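Local coordinates for vascular endothelial cadherin (Gallus gallus, PDB 3PPE), which mediates calcium-dependent homophilic adhesion between endothelial cells and plays a role in linking actin to their junctions, this piece being its first two extracellular cadherin domains, at residues I75-R78 against S83-P86; A128-D133 against A182-G187; Y144-G149 against F153-S158. One frame throughout, in Å; residues are numbered along the deposited sequence.

Contact 1: I75-R78 against S83-P86; sequences IIDR and SLEP
Ile75 and Leu84 meet across the beta hairpin made by strands 68-77 and 82-95 of the first cadherin domain. Leu84 N donates to Ile75 O at 2.9 Å, the one hydrogen bond between 75-78 and 83-86. Ile76 and Ser83 form the adjoining antiparallel non-hydrogen-bonded pair, and both put their side chains on the same face of the sheet. There Ile76 CG1 stands beside its backbone N (chi1 -57°) and a bend at chi2 (-59°) brings the terminal methyl CD1 up beside the hydroxyl, 3.3 Å from Ser83 OG. Leu84 spans two residues of the opposing strand: its CB lies 3.8 Å from Ile75 CG2, while its forked end leans over the backbone ahead, with CD2 3.6 Å from Asp77 N and CD1 3.7 Å from Asp77 CB. A glycine in place of Leu84 could still supply the N-H, but it would probably strip the leucine cover from Asp77 CB and open a gap beside Ala33 and the CG2 methyl of Ile75. Further out, Asp77 OD1 is fixed by a salt bridge to Arg79 and a hydrogen bond from Asn30, and Ala33 of strand 33-39 packs on both Ile75 and Leu84. The far end of 83-86 reaches the domain-swapped dimer interface: Glu85 OE2 is hydrogen-bonded both to Ser26 OG and to the N terminus, Asp1 N, of the second subunit, and Pro86 O accepts from the Trp2 indole of that chain. At the base of the same glutamate, Glu85 CB lies 3.6 Å from the Ile75 CG2 methyl.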
loop_
_atom_site.group_PDB
_atom_site.type_symbol
_atom_site.label_atom_id
_atom_site.label_comp_id
_atom_site.label_asym_id
_atom_site.label_seq_id
_atom_site.Cartn_x
_atom_site.Cartn_y
_atom_site.Cartn_z
ATOM N N ILE A 75 18.233 -7.513 -8.940
ATOM C CA ILE A 75 17.475 -8.365 -9.849
ATOM C C ILE A 75 18.389 -9.349 -10.573
ATOM O O ILE A 75 19.323 -8.948 -11.267
ATOM C CB ILE A 75 16.704 -7.532 -10.891
ATOM C CG1 ILE A 75 15.756 -8.427 -11.692
ATOM C CG2 ILE A 75 17.671 -6.810 -11.816
ATOM C CD1 ILE A 75 14.749 -7.661 -12.523
ATOM N N ILE A 76 18.111 -10.638 -10.407
ATOM C CA ILE A 76 19.104 -11.674 -10.664
ATOM C C ILE A 76 18.598 -12.678 -11.697
ATOM O O ILE A 76 17.461 -13.141 -11.619
ATOM C CB ILE A 76 19.484 -12.426 -9.376
ATOM C CG1 ILE A 76 20.006 -11.447 -8.322
ATOM C CG2 ILE A 76 20.519 -13.501 -9.672
ATOM C CD1 ILE A 76 21.220 -10.661 -8.767
ATOM N N ASP A 77 19.450 -13.007 -12.662
ATOM C CA ASP A 77 19.185 -14.113 -13.573
ATOM C C ASP A 77 19.323 -15.456 -12.865
ATOM O O ASP A 77 20.426 -15.873 -12.512
ATOM C CB ASP A 77 20.129 -14.054 -14.776
ATOM C CG ASP A 77 19.642 -14.894 -15.941
ATOM O OD1 ASP A 77 19.815 -14.463 -17.100
ATOM O OD2 ASP A 77 19.088 -15.986 -15.696
ATOM N N ARG A 78 18.196 -16.130 -12.661
ATOM C CA ARG A 78 18.162 -17.336 -11.844
ATOM C C ARG A 78 18.729 -18.533 -12.602
ATOM O O ARG A 78 18.935 -19.602 -12.029
ATOM C CB ARG A 78 16.732 -17.634 -11.386
ATOM C CG ARG A 78 15.772 -17.956 -12.519
ATOM C CD ARG A 78 14.327 -17.761 -12.090
ATOM N NE ARG A 78 13.612 -19.029 -11.981
ATOM C CZ ARG A 78 13.726 -19.863 -10.952
ATOM N NH1 ARG A 78 14.526 -19.565 -9.939
ATOM N NH2 ARG A 78 13.037 -20.997 -10.937
ATOM N N SER A 83 23.988 -10.803 -11.756
ATOM C CA SER A 83 23.295 -9.561 -11.431
ATOM C C SER A 83 22.996 -8.752 -12.689
ATOM O O SER A 83 23.902 -8.412 -13.450
ATOM C CB SER A 83 24.122 -8.726 -10.453
ATOM O OG SER A 83 24.260 -9.388 -9.208
ATOM N N LEU A 84 21.720 -8.445 -12.901
ATOM C CA LEU A 84 21.289 -7.803 -14.111
ATOM C C LEU A 84 21.243 -6.258 -13.975
ATOM O O LEU A 84 21.243 -5.551 -14.971
ATOM C CB LEU A 84 19.920 -8.366 -14.483
ATOM C CG LEU A 84 19.738 -9.626 -15.362
ATOM C CD1 LEU A 84 20.977 -10.553 -15.613
ATOM C CD2 LEU A 84 18.518 -10.405 -14.979
ATOM N N GLU A 85 21.244 -5.747 -12.747
ATOM C CA GLU A 85 21.198 -4.324 -12.478
ATOM C C GLU A 85 22.169 -3.994 -11.378
ATOM O O GLU A 85 22.516 -4.879 -10.594
ATOM C CB GLU A 85 19.800 -3.927 -11.945
ATOM C CG GLU A 85 18.658 -4.097 -12.951
ATOM C CD GLU A 85 18.445 -2.853 -13.802
ATOM O OE1 GLU A 85 19.418 -2.122 -14.053
ATOM O OE2 GLU A 85 17.296 -2.624 -14.222
ATOM N N PRO A 86 22.559 -2.707 -11.278
ATOM C CA PRO A 86 23.234 -2.208 -10.089
ATOM C C PRO A 86 22.245 -2.326 -8.927
ATOM O O PRO A 86 21.047 -2.218 -9.135
ATOM C CB PRO A 86 23.479 -0.720 -10.414
ATOM C CG PRO A 86 22.475 -0.399 -11.461
ATOM C CD PRO A 86 22.350 -1.636 -12.277
#

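Contact 2: A128-D133 against A182-G187; sequences AEDADD and AKDALG. With CA (calcium ion), chain D; CA (calcium ion), chain E.
Asp130 OD1 is gripped twice, by a calcium ion at 2.6 Å and by the backbone N-H of Asp132, which closes an Asx turn at 3.0 Å using the anti lone pair of the oxygen. Asp130 OD2 binds the same ion at 2.4 Å, so the carboxylate is bidentate, while Asp184 reaches the metal from the other segment through OD1 alone, at 2.6 Å. The two carboxylate planes are only 24° apart, and Asp130 OD2 lies 3.4 Å from Asp184 CB. Asp132 is shared: its OD2 binds this ion and its OD1 binds a second calcium, each at 2.4 Å. Asp130 OD1 and Asp132 OD2 come close without a hydrogen bond because both bind the first ion, whose charge presumably offsets the crowding of acidic groups. This is the interdomain calcium site characteristic of cadherins, where bound ions rigidify the connection between successive domains; Asn98, Asn100 and His139 complete the first ion's shell. Asp184 CG stands between its backbone N and carbonyl carbon (chi1 75°), an arrangement that leaves OD2 turned back over the type I turn from Asp184 to Gly187. OD2 takes weak bonds from the N-H groups of Leu186 and Gly187 and has its strongest partner in Leu188, so the turn is likely to help hold the carboxylate with OD1 toward the metal. Two residues before Asp130 and Asp184, Ala128 CB and Ala182 CB touch at 3.6 Å. This methyl pair joins the ends of strands 122-129 and 175-184, which belong to the two facing sheets of the second cadherin domain; Phe104 of strand 103-104 packs on both alanines, and Val142 of strand 142-148 lies against Ala182 and Asp130.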
loop_
_atom_site.group_PDB
_atom_site.type_symbol
_atom_site.label_atom_id
_atom_site.label_comp_id
_atom_site.label_asym_id
_atom_site.label_seq_id
_atom_site.Cartn_x
_atom_site.Cartn_y
_atom_site.Cartn_z
ATOM N N ALA A 128 4.883 16.453 29.929
ATOM C CA ALA A 128 4.597 15.078 29.537
ATOM C C ALA A 128 5.091 14.859 28.102
ATOM O O ALA A 128 5.076 15.800 27.282
ATOM C CB ALA A 128 3.104 14.788 29.650
ATOM N N GLU A 129 5.584 13.654 27.812
ATOM C CA GLU A 129 6.125 13.345 26.483
ATOM C C GLU A 129 5.248 12.271 25.875
ATOM O O GLU A 129 4.761 11.380 26.560
ATOM C CB GLU A 129 7.579 12.838 26.538
ATOM C CG GLU A 129 8.549 13.719 27.303
ATOM C CD GLU A 129 9.893 13.038 27.524
ATOM O OE1 GLU A 129 9.935 11.818 27.888
ATOM O OE2 GLU A 129 10.923 13.723 27.330
ATOM N N ASP A 130 5.026 12.399 24.581
ATOM C CA ASP A 130 4.165 11.489 23.843
ATOM C C ASP A 130 5.070 10.805 22.835
ATOM O O ASP A 130 5.718 11.484 22.037
ATOM C CB ASP A 130 3.104 12.304 23.125
ATOM C CG ASP A 130 2.054 11.442 22.461
ATOM O OD1 ASP A 130 2.366 10.537 21.633
ATOM O OD2 ASP A 130 0.891 11.729 22.696
ATOM N N ALA A 131 5.079 9.472 22.865
ATOM C CA ALA A 131 6.009 8.658 22.080
ATOM C C ALA A 131 5.678 8.565 20.571
ATOM O O ALA A 131 6.471 8.035 19.789
ATOM C CB ALA A 131 6.081 7.270 22.687
ATOM N N ASP A 132 4.524 9.072 20.166
ATOM C CA ASP A 132 4.158 9.093 18.752
ATOM C C ASP A 132 5.039 10.056 17.957
ATOM O O ASP A 132 5.886 10.774 18.520
ATOM C CB ASP A 132 2.650 9.350 18.547
ATOM C CG ASP A 132 1.813 8.251 19.143
ATOM O OD1 ASP A 132 2.148 7.092 18.883
ATOM O OD2 ASP A 132 0.842 8.505 19.911
ATOM N N ASP A 133 4.841 10.072 16.643
ATOM C CA ASP A 133 5.691 10.849 15.750
ATOM C C ASP A 133 5.285 12.319 15.740
ATOM O O ASP A 133 4.152 12.656 15.397
ATOM C CB ASP A 133 5.640 10.280 14.330
ATOM C CG ASP A 133 6.669 10.909 13.412
ATOM O OD1 ASP A 133 6.959 10.321 12.349
ATOM O OD2 ASP A 133 7.189 11.992 13.753
ATOM N N ALA A 182 -2.362 15.116 31.282
ATOM C CA ALA A 182 -1.948 15.426 29.919
ATOM C C ALA A 182 -2.686 14.557 28.905
ATOM O O ALA A 182 -3.169 13.475 29.237
ATOM C CB ALA A 182 -0.445 15.259 29.770
ATOM N N LYS A 183 -2.766 15.038 27.669
ATOM C CA LYS A 183 -3.666 14.457 26.678
ATOM C C LYS A 183 -3.395 15.025 25.289
ATOM O O LYS A 183 -3.526 16.228 25.063
ATOM C CB LYS A 183 -5.124 14.700 27.072
ATOM C CG LYS A 183 -6.124 14.374 25.976
ATOM C CD LYS A 183 -7.549 14.388 26.506
ATOM C CE LYS A 183 -7.934 15.765 27.019
ATOM N NZ LYS A 183 -8.606 16.580 25.970
ATOM N N ASP A 184 -3.020 14.151 24.361
ATOM C CA ASP A 184 -2.642 14.574 23.018
ATOM C C ASP A 184 -3.852 15.075 22.238
ATOM O O ASP A 184 -4.996 14.799 22.602
ATOM C CB ASP A 184 -1.969 13.425 22.264
ATOM C CG ASP A 184 -2.958 12.374 21.800
ATOM O OD1 ASP A 184 -2.524 11.245 21.487
ATOM O OD2 ASP A 184 -4.168 12.676 21.749
ATOM N N ALA A 185 -3.593 15.812 21.163
ATOM C CA ALA A 185 -4.608 16.665 20.556
ATOM C C ALA A 185 -5.740 15.836 19.959
ATOM O O ALA A 185 -6.801 16.363 19.628
ATOM C CB ALA A 185 -3.985 17.558 19.494
ATOM N N LEU A 186 -5.505 14.534 19.824
ATOM C CA LEU A 186 -6.514 13.625 19.293
ATOM C C LEU A 186 -7.294 12.951 20.416
ATOM O O LEU A 186 -8.246 12.211 20.167
ATOM C CB LEU A 186 -5.865 12.570 18.397
ATOM C CG LEU A 186 -5.402 13.043 17.017
ATOM C CD1 LEU A 186 -4.089 13.804 17.123
ATOM C CD2 LEU A 186 -5.269 11.867 16.062
ATOM N N GLY A 187 -6.885 13.210 21.654
ATOM C CA GLY A 187 -7.719 12.932 22.808
ATOM C C GLY A 187 -7.194 11.775 23.637
ATOM O O GLY A 187 -7.829 11.354 24.604
HETATM CA CA CA D . -0.107 10.419 20.913
HETATM CA CA CA E . 2.596 5.530 17.079
#

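Contact 3: Y144-G149 against F153-S158; sequences YQIIKG and FTVDDS
Tyr144, Val155 and Ile146 carry most of this contact between two edge strands of the second domain's beta sandwich. Strands 144-146 and 153-155 run antiparallel, at 167°, but their axes come no closer than 6.4 Å and side chains rather than a backbone ladder fill the seam. Val155 wedges between its two partners: CG2 lies 3.8 Å from Tyr144 CB, and CG1 is equally far from Ile146 CG1. With Val155 CG1 between the backbone N and the carbonyl carbon (chi1 62°), this methyl also faces the backbone running from Tyr144 O past Gln145 CA to Ile146 N. The Ile146 chain crosses Val155 obliquely and drives its CD1 methyl toward the backbone and CB of Phe153. At the other end the Tyr144 ring presents an edge to Asp157 O, which lies in the ring plane, 3.5 Å from CD1. Asp157 secures the tyrosine backbone as well, OD1 accepting from Tyr144 N at 3.1 Å in a nearly straight bond on its anti side. A water bridges Tyr144 O and Val155 O, and Phe153 N donates to Gly149 O at 3.2 Å where the chain turns between the strands. Outward from the seam, strand 142-148 pairs with 175-184, whose Ile178 touches Ile146, whereas 153-155 pairs with 160-163; Phe153 meets Tyr176 edge-to-face between the two sheets.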
loop_
_atom_site.group_PDB
_atom_site.type_symbol
_atom_site.label_atom_id
_atom_site.label_comp_id
_atom_site.label_asym_id
_atom_site.label_seq_id
_atom_site.Cartn_x
_atom_site.Cartn_y
_atom_site.Cartn_z
ATOM N N TYR A 144 -2.562 20.148 28.397
ATOM C CA TYR A 144 -2.525 19.943 29.840
ATOM C C TYR A 144 -3.787 20.526 30.484
ATOM O O TYR A 144 -4.278 21.545 30.036
ATOM C CB TYR A 144 -1.307 20.678 30.420
ATOM C CG TYR A 144 0.043 20.182 29.934
ATOM C CD1 TYR A 144 0.630 20.714 28.789
ATOM C CD2 TYR A 144 0.705 19.153 30.604
ATOM C CE1 TYR A 144 1.889 20.254 28.322
ATOM C CE2 TYR A 144 1.996 18.676 30.143
ATOM C CZ TYR A 144 2.561 19.248 29.032
ATOM O OH TYR A 144 3.770 18.805 28.570
ATOM N N GLN A 145 -4.246 19.900 31.574
ATOM C CA GLN A 145 -5.380 20.374 32.322
ATOM C C GLN A 145 -5.052 20.162 33.812
ATOM O O GLN A 145 -4.406 19.179 34.182
ATOM C CB GLN A 145 -6.617 19.551 31.858
ATOM C CG GLN A 145 -7.944 19.829 32.548
ATOM C CD GLN A 145 -9.098 18.875 32.060
ATOM O OE1 GLN A 145 -8.869 17.882 31.312
ATOM N NE2 GLN A 145 -10.322 19.162 32.516
ATOM N N ILE A 146 -5.448 21.098 34.667
ATOM C CA ILE A 146 -5.433 20.839 36.108
ATOM C C ILE A 146 -6.797 20.251 36.479
ATOM O O ILE A 146 -7.838 20.838 36.158
ATOM C CB ILE A 146 -5.123 22.100 36.945
ATOM C CG1 ILE A 146 -3.696 22.598 36.623
ATOM C CG2 ILE A 146 -5.263 21.796 38.488
ATOM C CD1 ILE A 146 -3.389 23.907 37.312
ATOM N N ILE A 147 -6.791 19.072 37.100
ATOM C CA ILE A 147 -8.041 18.378 37.378
ATOM C C ILE A 147 -8.339 18.369 38.892
ATOM O O ILE A 147 -9.412 17.944 39.327
ATOM C CB ILE A 147 -8.054 16.916 36.779
ATOM C CG1 ILE A 147 -6.954 16.049 37.373
ATOM C CG2 ILE A 147 -7.960 16.907 35.206
ATOM C CD1 ILE A 147 -7.008 14.583 36.826
ATOM N N LYS A 148 -7.371 18.800 39.701
ATOM C CA LYS A 148 -7.620 19.070 41.113
ATOM C C LYS A 148 -6.824 20.298 41.499
ATOM O O LYS A 148 -5.612 20.299 41.314
ATOM C CB LYS A 148 -7.233 17.862 41.992
ATOM C CG LYS A 148 -7.341 18.118 43.524
ATOM C CD LYS A 148 -6.992 16.854 44.356
ATOM C CE LYS A 148 -5.534 16.865 44.921
ATOM N NZ LYS A 148 -5.306 17.585 46.245
ATOM N N GLY A 149 -7.491 21.340 42.014
ATOM C CA GLY A 149 -6.784 22.607 42.362
ATOM C C GLY A 149 -6.834 23.720 41.327
ATOM O O GLY A 149 -6.093 24.707 41.406
ATOM N N PHE A 153 -4.736 27.525 40.676
ATOM C CA PHE A 153 -3.684 27.560 39.633
ATOM C C PHE A 153 -4.253 27.199 38.271
ATOM O O PHE A 153 -5.188 26.437 38.192
ATOM C CB PHE A 153 -2.515 26.584 39.970
ATOM C CG PHE A 153 -1.858 26.895 41.289
ATOM C CD1 PHE A 153 -2.338 26.313 42.479
ATOM C CD2 PHE A 153 -0.847 27.840 41.368
ATOM C CE1 PHE A 153 -1.772 26.641 43.716
ATOM C CE2 PHE A 153 -0.258 28.167 42.620
ATOM C CZ PHE A 153 -0.733 27.567 43.789
ATOM N N THR A 154 -3.683 27.761 37.221
ATOM C CA THR A 154 -4.032 27.377 35.859
ATOM C C THR A 154 -2.808 26.759 35.198
ATOM O O THR A 154 -1.689 26.888 35.685
ATOM C CB THR A 154 -4.551 28.573 34.999
ATOM O OG1 THR A 154 -3.514 29.535 34.788
ATOM C CG2 THR A 154 -5.817 29.241 35.647
ATOM N N VAL A 155 -3.012 26.069 34.086
ATOM C CA VAL A 155 -1.877 25.554 33.339
ATOM C C VAL A 155 -2.072 25.907 31.868
ATOM O O VAL A 155 -3.208 25.869 31.375
ATOM C CB VAL A 155 -1.733 24.020 33.525
ATOM C CG1 VAL A 155 -2.986 23.274 32.986
ATOM C CG2 VAL A 155 -0.487 23.502 32.789
ATOM N N ASP A 156 -0.998 26.279 31.165
ATOM C CA ASP A 156 -1.135 26.533 29.727
ATOM C C ASP A 156 -0.815 25.242 28.951
ATOM O O ASP A 156 -0.460 24.229 29.550
ATOM C CB ASP A 156 -0.347 27.759 29.233
ATOM C CG ASP A 156 1.165 27.582 29.239
ATOM O OD1 ASP A 156 1.719 26.455 29.262
ATOM O OD2 ASP A 156 1.837 28.636 29.209
ATOM N N ASP A 157 -0.919 25.265 27.624
ATOM C CA ASP A 157 -0.730 24.010 26.891
ATOM C C ASP A 157 0.765 23.713 26.624
ATOM O O ASP A 157 1.095 22.709 25.944
ATOM C CB ASP A 157 -1.642 23.961 25.637
ATOM C CG ASP A 157 -3.088 23.563 25.973
ATOM O OD1 ASP A 157 -3.337 22.716 26.907
ATOM O OD2 ASP A 157 -3.981 24.114 25.298
ATOM N N SER A 158 1.670 24.554 27.181
ATOM C CA SER A 158 3.090 24.182 27.336
ATOM C C SER A 158 3.415 23.523 28.691
ATOM O O SER A 158 4.560 23.178 28.941
ATOM C CB SER A 158 4.028 25.379 27.157
ATOM O OG SER A 158 4.106 25.747 25.772
HETATM O O HOH W 1 -4.460 24.464 29.502
#

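Contact 1 belongs to the first cadherin domain, contacts 2 and 3 to the second. Along the chain contact 1 closes before contact 2 opens, whereas contact 3 is nested inside the loop that contact 2 closes. Contacts 2 and 3, with centres 15 Å apart, touch directly: Tyr144 OH probably hydrogen-bonds to Ala128 N at 2.9 Å, and the same ring packs on Ala182. The edge seam is thereby tied to the strands that lead into the calcium site; the nearest ion lies about 12 Å from the Tyr144 side chain. Contact 1 lies 46 Å, centre to centre, from contact 2, near the second subunit and remote from the calcium ions.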